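Local coordinates for protein phosphodiesterase (Salpingoeca rosetta, PDB 7D7P) that belongs to the phosphodiesterase family of the HD clan, an all-helical protein that holds a zinc ion and a magnesium ion, at residues Pro264-Pro267 and Phe268-Lys272; Phe315-Phe318 and Val319-Trp323; Pro332-Asp335 and Phe336-Asp339; Leu249-Leu252 and Ala253-His257; Trp54-Ala58 and Leu59-Asp63. All coordinates share one frame; numbering follows the deposited sequence.

Contact 1: Pro264-Pro267 and Phe268-Lys272; sequences PIKP and FESNK
The first turn of helix 268-291 is opened by Pro-267, its N-cap residue, whose carbonyl oxygen accepts the N-H of Asn-271. This bond from Asn-271 N to Pro-267 O is 2.8 Å long, lies in the carbonyl plane and is fairly straight, with an N-H...O angle of 159°. Ser-270 N also comes within 2.8 Å of Pro-267 O, but the poorer angle of 116° makes it a weak second donor. Beside this turn the aliphatic root of Lys-266 lies against Ser-270: Lys-266 CB is 3.3 Å from Ser-270 OG, and Lys-266 CG follows at 3.7 Å from the same hydroxyl. A bend at chi2 (-68°) then takes the lysine away from the helix, to where its NZ is held by the carbonyl oxygens of Trp-54 and Phe-56; the Ser-270 hydroxyl has a weak bond to Asp-57. On another side of the turn Asn-271 OD1 approaches Pro-264 CA at 3.9 Å and accepts a bond from the indole N-H of Trp-348. Asn-344, on the same helix 336-359 as that tryptophan, donates to the backbone oxygens of Pro-264 and Lys-266. The helix start thus combines one sound backbone bond with three polar side chains, Lys-266, Ser-270 and Asn-271, that have partners beyond the turn, so the loop before helix 268-291 is tied to several parts of the fold at once.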
# COMPACT_ATOMS: atom_id res chain seq x y z
N PRO A 264 -13.45 -8.06 2.15
CA PRO A 264 -12.05 -8.47 2.02
C PRO A 264 -11.61 -9.55 2.99
O PRO A 264 -10.48 -10.05 2.86
CB PRO A 264 -11.27 -7.17 2.27
CG PRO A 264 -12.30 -6.07 2.28
CD PRO A 264 -13.55 -6.72 2.74
N ILE A 265 -12.43 -9.93 3.97
CA ILE A 265 -12.05 -10.95 4.94
C ILE A 265 -12.75 -12.28 4.66
O ILE A 265 -12.78 -13.16 5.52
CB ILE A 265 -12.28 -10.47 6.38
CG1 ILE A 265 -13.76 -10.14 6.61
CG2 ILE A 265 -11.41 -9.27 6.69
CD1 ILE A 265 -14.05 -9.68 8.02
N LYS A 266 -13.31 -12.44 3.47
CA LYS A 266 -13.95 -13.67 3.02
C LYS A 266 -13.13 -14.31 1.91
O LYS A 266 -12.22 -13.69 1.34
CB LYS A 266 -15.37 -13.36 2.53
CG LYS A 266 -16.34 -12.99 3.64
CD LYS A 266 -16.64 -14.18 4.53
CE LYS A 266 -17.63 -13.83 5.63
NZ LYS A 266 -18.03 -15.03 6.42
N PRO A 267 -13.40 -15.58 1.57
CA PRO A 267 -12.73 -16.20 0.42
C PRO A 267 -12.94 -15.37 -0.84
O PRO A 267 -13.94 -14.65 -0.97
CB PRO A 267 -13.40 -17.57 0.32
CG PRO A 267 -13.82 -17.87 1.72
CD PRO A 267 -14.22 -16.55 2.32
N PHE A 268 -12.00 -15.49 -1.78
CA PHE A 268 -11.96 -14.56 -2.91
C PHE A 268 -13.23 -14.64 -3.75
O PHE A 268 -13.70 -13.62 -4.26
CB PHE A 268 -10.74 -14.80 -3.78
CG PHE A 268 -10.65 -13.85 -4.95
CD1 PHE A 268 -10.27 -12.54 -4.76
CD2 PHE A 268 -10.99 -14.27 -6.23
CE1 PHE A 268 -10.20 -11.65 -5.82
CE2 PHE A 268 -10.93 -13.39 -7.30
CZ PHE A 268 -10.53 -12.08 -7.09
N GLU A 269 -13.78 -15.85 -3.92
CA GLU A 269 -15.03 -15.96 -4.67
C GLU A 269 -16.14 -15.16 -3.99
O GLU A 269 -16.97 -14.55 -4.67
CB GLU A 269 -15.44 -17.43 -4.81
CG GLU A 269 -16.60 -17.64 -5.77
CD GLU A 269 -16.93 -19.10 -5.98
OE1 GLU A 269 -17.63 -19.69 -5.13
OE2 GLU A 269 -16.49 -19.67 -7.01
N SER A 270 -16.15 -15.14 -2.66
CA SER A 270 -17.10 -14.29 -1.94
C SER A 270 -16.73 -12.82 -2.09
O SER A 270 -17.61 -11.97 -2.27
CB SER A 270 -17.15 -14.70 -0.47
OG SER A 270 -17.81 -13.72 0.32
N ASN A 271 -15.43 -12.50 -2.02
CA ASN A 271 -14.98 -11.13 -2.21
C ASN A 271 -15.41 -10.58 -3.57
O ASN A 271 -15.89 -9.44 -3.66
CB ASN A 271 -13.45 -11.07 -2.07
CG ASN A 271 -12.92 -9.64 -1.91
OD1 ASN A 271 -11.72 -9.43 -1.75
ND2 ASN A 271 -13.81 -8.66 -1.97
N LYS A 272 -15.28 -11.38 -4.62
CA LYS A 272 -15.54 -10.89 -5.97
C LYS A 272 -17.03 -10.72 -6.23
O LYS A 272 -17.44 -9.73 -6.86
CB LYS A 272 -14.92 -11.83 -7.00
CG LYS A 272 -14.93 -11.28 -8.42
CD LYS A 272 -14.47 -12.33 -9.42
CE LYS A 272 -14.16 -11.69 -10.76
NZ LYS A 272 -15.24 -10.77 -11.20

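Contact 2: Phe315-Phe318 and Val319-Trp323; sequences FINF and VVKPW
Phe-315 sets its ring obliquely against Val-319 and Val-320, the residues four and five places further along helix 305-330. From CB the side chain runs with CG anti to the backbone N (chi1 -177°), which carries the ring along the helix toward the two valines. The ring then divides its contacts between them. On one flank CD1 lies 3.9 Å from Val-319 CB, and CE1 continues to Val-319 CG1 at 3.7 Å. On the other flank CD2 and CE2 both meet Val-320 CG2, the latter at 3.5 Å. CZ, the tip, is 4.0 Å from Val-320 CG2 and slightly further from Val-319 CG1.

The backbone beneath is widened into a pi-type turn. Phe-315 O takes a good bond from Val-320 N at 3.1 Å and a weak one from Val-319 N, while Lys-321 N reaches Ile-316 O at 2.8 Å. At Pro-322 the nitrogen has no proton for the preceding turn and the helix kinks; its CD instead rests 3.4 Å from Asn-317 O. A water donates to both Phe-318 O and Val-319 O, bridging the carbonyls of this irregular turn.

Lys-321 forms a salt bridge with Asp-342 and a long, weak ion pair with Glu-287 of the second subunit. Through Ile-316 and Val-320 the distorted turn packs on Ile-341 of helix 336-359 and on Pro-264 of a loop, and through Val-319 it touches His-222 at the start of helix 222-234.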
# COMPACT_ATOMS: atom_id res chain seq x y z
N PHE A 315 -9.06 0.22 -2.12
CA PHE A 315 -9.86 0.14 -0.90
C PHE A 315 -9.18 -0.73 0.15
O PHE A 315 -9.24 -0.43 1.34
CB PHE A 315 -11.25 -0.40 -1.24
CG PHE A 315 -12.18 -0.45 -0.06
CD1 PHE A 315 -12.55 0.71 0.60
CD2 PHE A 315 -12.70 -1.66 0.38
CE1 PHE A 315 -13.41 0.67 1.69
CE2 PHE A 315 -13.57 -1.71 1.46
CZ PHE A 315 -13.92 -0.55 2.11
N ILE A 316 -8.53 -1.81 -0.28
CA ILE A 316 -7.84 -2.68 0.67
C ILE A 316 -6.56 -2.02 1.17
O ILE A 316 -6.25 -2.07 2.36
CB ILE A 316 -7.57 -4.05 0.02
CG1 ILE A 316 -8.88 -4.83 -0.14
CG2 ILE A 316 -6.56 -4.84 0.83
CD1 ILE A 316 -8.76 -6.05 -1.02
N ASN A 317 -5.80 -1.38 0.27
CA ASN A 317 -4.49 -0.86 0.66
C ASN A 317 -4.60 0.33 1.60
O ASN A 317 -3.74 0.51 2.46
CB ASN A 317 -3.69 -0.47 -0.58
CG ASN A 317 -2.66 -1.52 -0.96
OD1 ASN A 317 -2.31 -2.38 -0.15
ND2 ASN A 317 -2.17 -1.46 -2.19
N PHE A 318 -5.64 1.16 1.45
CA PHE A 318 -5.73 2.39 2.21
C PHE A 318 -6.83 2.40 3.27
O PHE A 318 -6.82 3.30 4.12
CB PHE A 318 -5.95 3.58 1.26
CG PHE A 318 -4.73 3.95 0.47
CD1 PHE A 318 -3.61 4.48 1.11
CD2 PHE A 318 -4.68 3.76 -0.90
CE1 PHE A 318 -2.48 4.81 0.39
CE2 PHE A 318 -3.55 4.10 -1.62
CZ PHE A 318 -2.45 4.62 -0.98
N VAL A 319 -7.75 1.44 3.26
CA VAL A 319 -8.85 1.46 4.22
C VAL A 319 -8.87 0.18 5.05
O VAL A 319 -8.83 0.23 6.28
CB VAL A 319 -10.20 1.67 3.52
CG1 VAL A 319 -11.33 1.65 4.54
CG2 VAL A 319 -10.20 2.99 2.75
N VAL A 320 -8.95 -0.97 4.39
CA VAL A 320 -9.16 -2.23 5.10
C VAL A 320 -7.88 -2.69 5.79
O VAL A 320 -7.89 -3.02 6.98
CB VAL A 320 -9.70 -3.31 4.15
CG1 VAL A 320 -9.98 -4.60 4.91
CG2 VAL A 320 -10.97 -2.82 3.46
N LYS A 321 -6.77 -2.72 5.05
CA LYS A 321 -5.52 -3.20 5.63
C LYS A 321 -5.04 -2.34 6.79
O LYS A 321 -4.69 -2.92 7.85
CB LYS A 321 -4.45 -3.32 4.54
CG LYS A 321 -3.21 -4.10 4.95
CD LYS A 321 -2.40 -4.50 3.72
CE LYS A 321 -1.22 -5.38 4.09
NZ LYS A 321 -0.60 -5.98 2.87
N PRO A 322 -4.98 -1.01 6.70
CA PRO A 322 -4.58 -0.23 7.89
C PRO A 322 -5.55 -0.39 9.05
O PRO A 322 -5.12 -0.31 10.21
CB PRO A 322 -4.56 1.22 7.37
CG PRO A 322 -4.40 1.09 5.90
CD PRO A 322 -5.16 -0.14 5.53
N TRP A 323 -6.83 -0.62 8.77
CA TRP A 323 -7.79 -0.85 9.85
C TRP A 323 -7.48 -2.13 10.60
O TRP A 323 -7.38 -2.12 11.84
CB TRP A 323 -9.21 -0.89 9.27
CG TRP A 323 -10.28 -1.20 10.29
CD1 TRP A 323 -10.82 -2.43 10.57
CD2 TRP A 323 -10.93 -0.27 11.17
NE1 TRP A 323 -11.77 -2.31 11.56
CE2 TRP A 323 -11.85 -1.00 11.94
CE3 TRP A 323 -10.82 1.11 11.37
CZ2 TRP A 323 -12.66 -0.40 12.91
CZ3 TRP A 323 -11.62 1.70 12.33
CH2 TRP A 323 -12.53 0.95 13.08
O HOH W 1 -7.91 2.94 7.04

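Contact 3: Pro332-Asp335 and Phe336-Asp339; sequences PKLD and FLLD
Phe-336 turns the edge of its ring back over the preceding turn, where CD1 and CE1 each lie 3.3 Å from Lys-333 O, close to the ring plane. The placement follows from a chi1 of 67°, which sets CG between the backbone N and the carbonyl carbon. One ring face is overlain by CG of the next residue, Leu-337, 4.0 Å above the plane and shifted toward the rim, and the ring meets the indole of Trp-54 edge-to-face. Leu-337 CD1 in turn comes 4.1 Å from Leu-334 CB.

Residues 332-334 form a short 3-10 segment that leads toward helix 336-359. In keeping with this, Leu-337 N bonds to Leu-334 O and Leu-338 N to Asp-335 O, both three residues back and both 3.1 Å long, with each donor standing well above the carbonyl plane.

Asp-335 shares the first torsion of Phe-336 (chi1 63°), which brings OD1 to 2.9 Å from Phe-336 N at an angle too poor for a hydrogen bond. Leu-334 packs against Leu-122, Ser-125 and Val-126 of helix 109-126.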
# COMPACT_ATOMS: atom_id res chain seq x y z
N PRO A 332 -4.72 -9.61 19.06
CA PRO A 332 -3.89 -10.47 18.19
C PRO A 332 -4.58 -11.75 17.74
O PRO A 332 -4.12 -12.35 16.76
CB PRO A 332 -2.67 -10.77 19.07
CG PRO A 332 -2.63 -9.65 20.06
CD PRO A 332 -4.06 -9.32 20.34
N LYS A 333 -5.65 -12.18 18.41
CA LYS A 333 -6.36 -13.37 17.98
C LYS A 333 -6.98 -13.21 16.60
O LYS A 333 -7.31 -14.21 15.96
CB LYS A 333 -7.45 -13.73 19.00
CG LYS A 333 -7.95 -15.16 18.89
CD LYS A 333 -9.02 -15.46 19.92
CE LYS A 333 -8.53 -15.17 21.32
NZ LYS A 333 -9.59 -15.42 22.34
N LEU A 334 -7.14 -11.98 16.12
CA LEU A 334 -7.77 -11.71 14.84
C LEU A 334 -6.76 -11.48 13.72
O LEU A 334 -7.17 -11.12 12.61
CB LEU A 334 -8.70 -10.50 14.95
CG LEU A 334 -9.84 -10.61 15.96
CD1 LEU A 334 -10.62 -9.30 16.01
CD2 LEU A 334 -10.75 -11.78 15.61
N ASP A 335 -5.47 -11.70 13.97
CA ASP A 335 -4.48 -11.36 12.96
C ASP A 335 -4.48 -12.32 11.78
O ASP A 335 -3.84 -12.03 10.77
CB ASP A 335 -3.08 -11.28 13.59
CG ASP A 335 -2.60 -12.60 14.17
OD1 ASP A 335 -3.35 -13.60 14.13
OD2 ASP A 335 -1.46 -12.63 14.67
N PHE A 336 -5.18 -13.45 11.88
CA PHE A 336 -5.32 -14.33 10.72
C PHE A 336 -6.11 -13.67 9.60
O PHE A 336 -5.97 -14.07 8.44
CB PHE A 336 -5.98 -15.65 11.12
CG PHE A 336 -7.41 -15.52 11.56
CD1 PHE A 336 -7.72 -15.24 12.88
CD2 PHE A 336 -8.45 -15.68 10.66
CE1 PHE A 336 -9.03 -15.12 13.30
CE2 PHE A 336 -9.77 -15.56 11.06
CZ PHE A 336 -10.06 -15.28 12.38
N LEU A 337 -6.94 -12.68 9.92
CA LEU A 337 -7.68 -11.94 8.90
C LEU A 337 -6.74 -11.17 7.98
O LEU A 337 -7.06 -10.94 6.81
CB LEU A 337 -8.68 -10.99 9.55
CG LEU A 337 -9.75 -11.66 10.41
CD1 LEU A 337 -10.45 -10.65 11.30
CD2 LEU A 337 -10.75 -12.40 9.53
N LEU A 338 -5.57 -10.75 8.49
CA LEU A 338 -4.60 -10.06 7.65
C LEU A 338 -4.08 -10.96 6.54
O LEU A 338 -3.77 -10.48 5.44
CB LEU A 338 -3.45 -9.53 8.50
CG LEU A 338 -3.76 -8.29 9.35
CD1 LEU A 338 -2.61 -7.99 10.30
CD2 LEU A 338 -4.05 -7.10 8.46
N ASP A 339 -3.96 -12.27 6.81
CA ASP A 339 -3.56 -13.21 5.77
C ASP A 339 -4.66 -13.40 4.73
O ASP A 339 -4.37 -13.60 3.55
CB ASP A 339 -3.18 -14.55 6.39
CG ASP A 339 -1.99 -14.44 7.32
OD1 ASP A 339 -1.11 -13.59 7.07
OD2 ASP A 339 -1.93 -15.21 8.31

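Contact 4: Leu249-Leu252 and Ala253-His257; sequences LFVL and AVLLH
Leu-252, Ala-253 and Val-254 form the middle of a regular helical turn, each joined by its backbone to a residue four places away. Ala-253 N donates to Leu-249 O at 2.9 Å, Val-254 N to Phe-250 O at 2.8 Å, and Leu-252 O accepts from Leu-256 N at 3.0 Å. In all three bonds the donor is tilted only about 20° from the carbonyl plane. The small side chain of Ala-253 nestles against the carbonyls of the turn before, with CB 3.5 Å from Phe-250 O, and also touches Asn-212 of helix 200-215. Val-254 makes the main side-chain contact. Its CG2, anti to the carbonyl carbon, stands over one face of the Phe-250 ring in a CH-pi interaction, 3.9 Å from the ring centroid and 20° off the normal. The ring atoms nearest that methyl are CE2 and CZ, so it sits toward the rim. Next to this pair Val-251 and Leu-255 lie side by side and point the same way, CG1 to CD1 at 4.1 Å, while Leu-252 turns to Ile-131.

Further along, His-257 NE2 is hydrogen-bonded to His-222 ND1, and helix 245-260 ends at Asp-260, one of the ligands of the zinc ion. This buried part of the helix packs against helices 109-126, 200-215 and 222-234 in the all-helical fold of an HD-type phosphodiesterase.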
# COMPACT_ATOMS: atom_id res chain seq x y z
N LEU A 249 -17.90 0.39 24.81
CA LEU A 249 -18.81 0.73 23.71
C LEU A 249 -18.03 1.08 22.45
O LEU A 249 -18.44 0.74 21.34
CB LEU A 249 -19.72 1.89 24.12
CG LEU A 249 -20.71 2.36 23.06
CD1 LEU A 249 -21.56 1.21 22.54
CD2 LEU A 249 -21.59 3.49 23.59
N PHE A 250 -16.89 1.77 22.61
CA PHE A 250 -16.04 2.07 21.46
C PHE A 250 -15.59 0.79 20.76
O PHE A 250 -15.59 0.72 19.52
CB PHE A 250 -14.83 2.90 21.90
CG PHE A 250 -13.80 3.09 20.82
CD1 PHE A 250 -13.98 4.04 19.83
CD2 PHE A 250 -12.64 2.34 20.81
CE1 PHE A 250 -13.04 4.23 18.85
CE2 PHE A 250 -11.69 2.52 19.83
CZ PHE A 250 -11.89 3.47 18.84
N VAL A 251 -15.22 -0.22 21.53
CA VAL A 251 -14.78 -1.49 20.96
C VAL A 251 -15.92 -2.17 20.22
O VAL A 251 -15.73 -2.72 19.13
CB VAL A 251 -14.20 -2.40 22.07
CG1 VAL A 251 -14.01 -3.82 21.56
CG2 VAL A 251 -12.89 -1.83 22.58
N LEU A 252 -17.13 -2.14 20.79
CA LEU A 252 -18.29 -2.71 20.10
C LEU A 252 -18.54 -1.99 18.78
O LEU A 252 -18.84 -2.63 17.76
CB LEU A 252 -19.52 -2.64 21.00
CG LEU A 252 -19.43 -3.34 22.35
CD1 LEU A 252 -20.74 -3.21 23.12
CD2 LEU A 252 -19.05 -4.80 22.18
N ALA A 253 -18.43 -0.66 18.78
CA ALA A 253 -18.58 0.09 17.54
C ALA A 253 -17.48 -0.28 16.54
O ALA A 253 -17.74 -0.37 15.34
CB ALA A 253 -18.56 1.59 17.83
N VAL A 254 -16.26 -0.49 17.03
CA VAL A 254 -15.17 -0.89 16.16
C VAL A 254 -15.44 -2.26 15.55
O VAL A 254 -15.19 -2.50 14.36
CB VAL A 254 -13.83 -0.87 16.93
CG1 VAL A 254 -12.77 -1.68 16.22
CG2 VAL A 254 -13.37 0.57 17.14
N LEU A 255 -16.00 -3.19 16.34
CA LEU A 255 -16.21 -4.55 15.86
C LEU A 255 -17.36 -4.61 14.85
O LEU A 255 -17.28 -5.35 13.87
CB LEU A 255 -16.47 -5.49 17.03
CG LEU A 255 -15.26 -5.80 17.92
CD1 LEU A 255 -15.66 -6.69 19.09
CD2 LEU A 255 -14.15 -6.44 17.10
N LEU A 256 -18.44 -3.85 15.08
CA LEU A 256 -19.54 -3.86 14.12
C LEU A 256 -19.11 -3.24 12.80
O LEU A 256 -19.52 -3.72 11.73
CB LEU A 256 -20.76 -3.12 14.68
CG LEU A 256 -21.95 -3.13 13.71
CD1 LEU A 256 -22.45 -4.55 13.49
CD2 LEU A 256 -23.09 -2.23 14.19
N HIS A 257 -18.30 -2.18 12.85
CA HIS A 257 -17.75 -1.62 11.62
C HIS A 257 -16.87 -2.64 10.90
O HIS A 257 -16.88 -2.72 9.67
CB HIS A 257 -16.97 -0.35 11.94
CG HIS A 257 -16.32 0.28 10.74
ND1 HIS A 257 -17.03 0.65 9.62
CD2 HIS A 257 -15.03 0.62 10.50
CE1 HIS A 257 -16.20 1.18 8.73
NE2 HIS A 257 -14.98 1.17 9.24

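Contact 5: Trp54-Ala58 and Leu59-Asp63; sequences WDFDA and LDKSD
Asp-57 holds the turn at Leu-59 and Asp-60 through both its side chain and its backbone. Its OD1 accepts Leu-59 N at 3.3 Å in an almost straight bond (173°), an Asx turn in which the N-H arrives from well above the carboxylate plane. Asp-57 O accepts Asp-60 N, also at 3.3 Å, and one residue on Ala-58 O accepts Lys-61 N at 3.2 Å; both are three-residue bonds of a short 3-10 turn. The carboxylate reaches Leu-59 because CG is anti to the backbone N (chi1 -166°). Beyond the turn Lys-61 folds back, bent at chi2, and crosses the ring of Phe-56 at a slant with CE 3.9 Å from Phe-56 CE1.

Outside this shell, Trp-274 of helix 268-291 donates its indole N-H to Asp-57 OD1, which therefore carries two N-H groups, while Asp-57 OD2 has a weak hydrogen bond with the hydroxyl of Ser-270. Asp-60 OD1 forms a salt bridge with Arg-273 of the same helix, and Leu-59 packs on Arg-273, Trp-274 and Arg-277. The Phe-56 ring stacks on His-117 of helix 109-126.

The two carboxylates approach to 4.1 Å between Asp-57 OD2 and Asp-60 OD2, their planes 67° apart. Such a pair of like charges would be unfavourable alone; the arginine beside Asp-60 and the bonds to Asp-57 would be expected to temper the repulsion.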
# COMPACT_ATOMS: atom_id res chain seq x y z
N TRP A 54 -15.70 -19.01 9.21
CA TRP A 54 -15.39 -17.73 8.60
C TRP A 54 -15.65 -17.71 7.10
O TRP A 54 -15.61 -16.64 6.49
CB TRP A 54 -13.93 -17.35 8.88
CG TRP A 54 -13.67 -17.03 10.33
CD1 TRP A 54 -13.34 -17.92 11.31
CD2 TRP A 54 -13.73 -15.74 10.95
NE1 TRP A 54 -13.18 -17.25 12.51
CE2 TRP A 54 -13.41 -15.92 12.31
CE3 TRP A 54 -14.01 -14.45 10.48
CZ2 TRP A 54 -13.37 -14.85 13.21
CZ3 TRP A 54 -13.97 -13.40 11.37
CH2 TRP A 54 -13.66 -13.61 12.72
N ASP A 55 -15.90 -18.87 6.49
CA ASP A 55 -16.20 -18.97 5.07
C ASP A 55 -17.68 -18.77 4.76
O ASP A 55 -18.09 -18.94 3.61
CB ASP A 55 -15.75 -20.33 4.53
CG ASP A 55 -14.24 -20.45 4.44
OD1 ASP A 55 -13.53 -19.48 4.81
OD2 ASP A 55 -13.75 -21.52 4.01
N PHE A 56 -18.49 -18.41 5.76
CA PHE A 56 -19.92 -18.26 5.55
C PHE A 56 -20.23 -17.18 4.52
O PHE A 56 -19.66 -16.09 4.56
CB PHE A 56 -20.61 -17.94 6.88
CG PHE A 56 -22.06 -17.56 6.74
CD1 PHE A 56 -23.03 -18.54 6.60
CD2 PHE A 56 -22.45 -16.23 6.75
CE1 PHE A 56 -24.37 -18.20 6.47
CE2 PHE A 56 -23.78 -15.88 6.61
CZ PHE A 56 -24.74 -16.87 6.47
N ASP A 57 -21.13 -17.50 3.60
CA ASP A 57 -21.57 -16.57 2.57
C ASP A 57 -23.07 -16.73 2.38
O ASP A 57 -23.54 -17.82 2.02
CB ASP A 57 -20.83 -16.82 1.25
CG ASP A 57 -21.00 -15.68 0.26
OD1 ASP A 57 -21.79 -14.76 0.55
OD2 ASP A 57 -20.33 -15.69 -0.79
N ALA A 58 -23.82 -15.65 2.62
CA ALA A 58 -25.27 -15.70 2.52
C ALA A 58 -25.77 -15.89 1.10
O ALA A 58 -26.93 -16.27 0.91
CB ALA A 58 -25.88 -14.42 3.11
N LEU A 59 -24.93 -15.63 0.09
CA LEU A 59 -25.36 -15.81 -1.29
C LEU A 59 -25.64 -17.27 -1.61
O LEU A 59 -26.44 -17.57 -2.50
CB LEU A 59 -24.32 -15.24 -2.25
CG LEU A 59 -24.13 -13.72 -2.24
CD1 LEU A 59 -23.02 -13.31 -3.20
CD2 LEU A 59 -25.43 -13.01 -2.58
N ASP A 60 -24.99 -18.19 -0.90
CA ASP A 60 -25.15 -19.62 -1.13
C ASP A 60 -26.26 -20.25 -0.30
O ASP A 60 -26.45 -21.47 -0.38
CB ASP A 60 -23.82 -20.34 -0.85
CG ASP A 60 -22.66 -19.75 -1.63
OD1 ASP A 60 -22.85 -19.43 -2.83
OD2 ASP A 60 -21.56 -19.60 -1.05
N LYS A 61 -27.00 -19.47 0.47
CA LYS A 61 -28.04 -19.99 1.35
C LYS A 61 -29.42 -19.61 0.84
O LYS A 61 -29.62 -18.53 0.28
CB LYS A 61 -27.86 -19.47 2.78
CG LYS A 61 -26.48 -19.72 3.37
CD LYS A 61 -26.24 -21.20 3.59
CE LYS A 61 -25.00 -21.45 4.44
NZ LYS A 61 -24.89 -22.87 4.85
N SER A 62 -30.38 -20.51 1.04
CA SER A 62 -31.76 -20.24 0.70
C SER A 62 -32.40 -19.33 1.74
O SER A 62 -31.82 -19.03 2.79
CB SER A 62 -32.54 -21.55 0.58
OG SER A 62 -32.78 -22.11 1.86
N ASP A 63 -33.63 -18.90 1.45
CA ASP A 63 -34.36 -18.02 2.36
C ASP A 63 -34.59 -18.69 3.71
O ASP A 63 -34.40 -18.07 4.76
CB ASP A 63 -35.69 -17.61 1.74
CG ASP A 63 -35.59 -16.31 0.96
OD1 ASP A 63 -34.60 -16.14 0.22
OD2 ASP A 63 -36.50 -15.47 1.09

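In the fold
Along the chain the order is contact 5, contact 4, contact 1, contact 2, contact 3. Contacts 1 and 5 have centres 12 Å apart and touch, joining the loop before helix 63-76 to the start of helix 268-291. Contact 1 also packs on contacts 2 and 3, each 15 Å away between centres. Contact 2 lies on helix 305-330, and contact 3 spans the loop after it and the start of helix 336-359. Contact 4, on helix 245-260, touches contact 2 through Trp-323, whereas contacts 4 and 5, with centres 24 Å apart, stay separate. Contact 3 meets contact 5 directly, Phe-336 on Trp-54, so contacts 1 and 3 both tie the loop before helix 63-76 to the later helices.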